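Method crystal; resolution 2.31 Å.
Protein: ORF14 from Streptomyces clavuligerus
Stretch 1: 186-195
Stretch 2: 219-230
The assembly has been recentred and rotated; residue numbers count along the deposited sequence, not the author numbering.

Stretch 1 186-195: GTITPDEYAV
Stretch 2 219-230: SYARQFETMRVG

Both backbone polar groups of one residue, T189, are bound by a charged pair from the other stretch. T189 N donates to E225 OE1 at 2.8 Å (N-H...O angle 160°). R222 NH2 donates to T189 O at 2.7 Å (166°). The residue types suit this place: the E225 carboxylate accepts from the N-H, and the R222 guanidinium donates to the C=O. R222 and E225 also hold each other: R222 NH2 to E225 OE2 is a salt bridge of 3.0 Å, and R222 NE donates to E225 OE2 at 3.1 Å. Y220 OH donates to E225 OE1 at 2.7 Å. The same carboxylate therefore accepts from Y220, R222 and the T189 backbone; OE1 takes T189 N and Y220 OH, OE2 takes R222 NE and NH2.

Stretch 1 runs as loop from G186 to P190 and is helical by A194. T187 is at phi/psi -75/-32; I188, T189 and P190 are extended, at -107/132, -80/121 and -51/138. Stretch 2 is extended at Y220 and A221 (-83/132, -110/102), then helical to G230. The register is antiparallel: I188 CA lies 6.5 Å from E225 CA, and A194 CA 5.8 Å from Y220 CA.

E225 points toward stretch 1 with chi1 m and chi2 t. R222 leaves sideways, with chi1 -113°, chi2 p, chi3 -133° and chi4 -161°, which brings its guanidinium to the loop. T189 points toward stretch 2 with chi1 t; its CG2 lies over one guanidinium face, 3.2 Å from R222 NH2. Y220 also points toward stretch 1 (chi1 t, chi2 88°). The modelled approach of T189 CG2 to Y220 CZ, 2.9 Å, is too close.

The contact buries 424 Å² in total. T189, A194 and E225 are buried residues. A194 points toward stretch 2, and its CB is 4.0 Å from Y220 CG. T187 CG2 meets V229 CG2 at 4.1 Å, an apolar touch. D191 OD1 and R222 NH1 form a long salt bridge of 4.0 Å, through charge alone.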

# COMPACT_ATOMS: atom_id res chain seq x y z
N GLY A 186 1.90 -18.95 -6.08
CA GLY A 186 0.75 -18.33 -5.43
C GLY A 186 1.18 -17.47 -4.25
O GLY A 186 2.17 -16.69 -4.34
N THR A 187 0.47 -17.63 -3.13
CA THR A 187 0.59 -16.72 -2.03
C THR A 187 1.87 -16.94 -1.28
O THR A 187 2.43 -16.01 -0.73
CB THR A 187 -0.61 -16.91 -1.08
OG1 THR A 187 -1.82 -16.75 -1.85
CG2 THR A 187 -0.60 -15.90 0.00
N ILE A 188 2.35 -18.18 -1.25
CA ILE A 188 3.54 -18.47 -0.50
C ILE A 188 4.66 -18.69 -1.51
O ILE A 188 4.49 -19.44 -2.49
CB ILE A 188 3.36 -19.77 0.40
CG1 ILE A 188 2.15 -19.64 1.33
CG2 ILE A 188 4.66 -20.11 1.11
CD1 ILE A 188 2.27 -18.40 2.27
N THR A 189 5.78 -18.05 -1.27
CA THR A 189 6.96 -18.17 -2.15
C THR A 189 7.78 -19.46 -1.92
O THR A 189 8.23 -19.74 -0.85
CB THR A 189 7.85 -16.89 -2.11
OG1 THR A 189 8.99 -17.02 -2.99
CG2 THR A 189 8.37 -16.70 -0.77
N PRO A 190 7.93 -20.29 -2.94
CA PRO A 190 8.78 -21.48 -2.73
C PRO A 190 10.17 -21.09 -2.13
O PRO A 190 10.74 -20.10 -2.52
CB PRO A 190 8.91 -22.07 -4.14
CG PRO A 190 7.60 -21.59 -4.81
CD PRO A 190 7.53 -20.14 -4.35
N ASP A 191 10.66 -21.85 -1.16
CA ASP A 191 12.01 -21.67 -0.62
C ASP A 191 13.05 -21.33 -1.71
O ASP A 191 13.90 -20.48 -1.51
CB ASP A 191 12.47 -22.96 0.09
CG ASP A 191 11.59 -23.32 1.30
OD1 ASP A 191 10.49 -22.72 1.47
OD2 ASP A 191 11.98 -24.23 2.07
N GLU A 192 12.97 -22.01 -2.85
CA GLU A 192 13.88 -21.84 -3.94
C GLU A 192 14.07 -20.38 -4.36
O GLU A 192 15.19 -20.00 -4.76
CB GLU A 192 13.34 -22.65 -5.11
CG GLU A 192 14.18 -22.66 -6.32
CD GLU A 192 13.71 -23.69 -7.34
OE1 GLU A 192 14.42 -23.93 -8.35
OE2 GLU A 192 12.62 -24.28 -7.15
N TYR A 193 12.98 -19.60 -4.31
CA TYR A 193 13.00 -18.22 -4.82
C TYR A 193 13.01 -17.12 -3.81
O TYR A 193 13.03 -15.96 -4.21
CB TYR A 193 11.88 -17.93 -5.79
CG TYR A 193 11.84 -18.88 -6.92
CD1 TYR A 193 10.79 -19.75 -7.06
CD2 TYR A 193 12.86 -18.96 -7.82
CE1 TYR A 193 10.73 -20.66 -8.08
CE2 TYR A 193 12.82 -19.88 -8.83
CZ TYR A 193 11.75 -20.72 -8.95
OH TYR A 193 11.66 -21.61 -9.96
N ALA A 194 13.02 -17.48 -2.54
CA ALA A 194 12.96 -16.54 -1.46
C ALA A 194 14.22 -15.70 -1.38
O ALA A 194 14.17 -14.44 -1.41
CB ALA A 194 12.70 -17.30 -0.09
N VAL A 195 15.37 -16.37 -1.26
CA VAL A 195 16.61 -15.57 -1.19
C VAL A 195 16.87 -14.78 -2.51
O VAL A 195 17.26 -13.63 -2.47
CB VAL A 195 17.84 -16.38 -0.70
CG1 VAL A 195 19.12 -15.58 -0.83
CG2 VAL A 195 17.64 -16.76 0.77
N SER A 219 16.54 -9.80 3.57
CA SER A 219 16.05 -11.15 3.66
C SER A 219 14.58 -11.17 3.34
O SER A 219 13.90 -10.13 3.38
CB SER A 219 16.36 -11.80 5.04
OG SER A 219 15.94 -10.97 6.12
N TYR A 220 14.09 -12.36 3.01
CA TYR A 220 12.72 -12.53 2.67
C TYR A 220 12.02 -12.67 4.02
O TYR A 220 12.50 -13.42 4.89
CB TYR A 220 12.54 -13.77 1.78
CG TYR A 220 11.16 -13.85 1.18
CD1 TYR A 220 10.87 -13.23 -0.03
CD2 TYR A 220 10.13 -14.52 1.84
CE1 TYR A 220 9.60 -13.25 -0.55
CE2 TYR A 220 8.86 -14.59 1.31
CZ TYR A 220 8.60 -13.94 0.11
OH TYR A 220 7.35 -14.00 -0.42
N ALA A 221 10.93 -11.93 4.23
CA ALA A 221 10.25 -11.91 5.50
C ALA A 221 8.93 -12.62 5.38
O ALA A 221 7.98 -12.08 4.87
CB ALA A 221 10.05 -10.51 5.95
N ARG A 222 8.90 -13.84 5.87
CA ARG A 222 7.77 -14.69 5.87
C ARG A 222 6.58 -14.06 6.58
O ARG A 222 5.45 -14.45 6.36
CB ARG A 222 8.15 -15.96 6.58
CG ARG A 222 8.20 -17.18 5.77
CD ARG A 222 9.22 -17.35 4.67
NE ARG A 222 8.40 -17.84 3.59
CZ ARG A 222 8.76 -18.48 2.49
NH1 ARG A 222 10.00 -18.86 2.22
NH2 ARG A 222 7.80 -18.78 1.64
N GLN A 223 6.84 -13.10 7.45
CA GLN A 223 5.80 -12.48 8.21
C GLN A 223 4.91 -11.60 7.32
O GLN A 223 3.75 -11.41 7.62
CB GLN A 223 6.38 -11.69 9.39
CG GLN A 223 5.35 -11.39 10.43
CD GLN A 223 5.91 -10.71 11.68
OE1 GLN A 223 7.09 -10.80 11.99
NE2 GLN A 223 5.04 -10.04 12.40
N PHE A 224 5.48 -11.08 6.24
CA PHE A 224 4.71 -10.41 5.22
C PHE A 224 3.64 -11.34 4.66
O PHE A 224 2.48 -10.98 4.60
CB PHE A 224 5.61 -9.92 4.08
CG PHE A 224 6.29 -8.64 4.36
CD1 PHE A 224 5.55 -7.50 4.63
CD2 PHE A 224 7.69 -8.55 4.32
CE1 PHE A 224 6.21 -6.27 4.91
CE2 PHE A 224 8.33 -7.35 4.56
CZ PHE A 224 7.59 -6.21 4.87
N GLU A 225 4.07 -12.54 4.26
CA GLU A 225 3.14 -13.56 3.80
C GLU A 225 2.09 -13.91 4.86
O GLU A 225 0.93 -14.02 4.53
CB GLU A 225 3.87 -14.84 3.38
CG GLU A 225 4.84 -14.65 2.26
CD GLU A 225 5.47 -15.92 1.76
OE1 GLU A 225 5.79 -15.95 0.57
OE2 GLU A 225 5.65 -16.89 2.55
N THR A 226 2.50 -14.10 6.11
CA THR A 226 1.54 -14.48 7.15
C THR A 226 0.56 -13.33 7.47
O THR A 226 -0.61 -13.61 7.74
CB THR A 226 2.17 -15.05 8.45
OG1 THR A 226 2.82 -14.01 9.21
CG2 THR A 226 3.16 -16.15 8.11
N MET A 227 1.05 -12.08 7.42
CA MET A 227 0.21 -10.91 7.62
C MET A 227 -0.92 -10.85 6.57
O MET A 227 -2.08 -10.64 6.90
CB MET A 227 1.04 -9.62 7.64
CG MET A 227 0.25 -8.35 7.55
SD MET A 227 1.22 -6.93 7.06
CE MET A 227 1.51 -7.37 5.34
N ARG A 228 -0.54 -11.07 5.31
CA ARG A 228 -1.43 -11.16 4.19
C ARG A 228 -2.51 -12.22 4.34
O ARG A 228 -3.67 -11.98 4.11
CB ARG A 228 -0.62 -11.50 2.94
CG ARG A 228 -0.54 -10.40 1.97
CD ARG A 228 0.84 -9.89 1.80
NE ARG A 228 0.94 -8.85 0.77
CZ ARG A 228 1.95 -7.97 0.69
NH1 ARG A 228 2.93 -8.01 1.59
NH2 ARG A 228 1.97 -7.06 -0.29
N VAL A 229 -2.09 -13.41 4.72
CA VAL A 229 -3.00 -14.53 4.85
C VAL A 229 -3.97 -14.22 5.95
O VAL A 229 -5.15 -14.47 5.77
CB VAL A 229 -2.27 -15.89 5.14
CG1 VAL A 229 -3.28 -16.97 5.38
CG2 VAL A 229 -1.36 -16.30 3.97
N GLY A 230 -3.48 -13.65 7.06
CA GLY A 230 -4.35 -13.28 8.17
C GLY A 230 -5.35 -12.19 7.76
O GLY A 230 -6.46 -12.10 8.28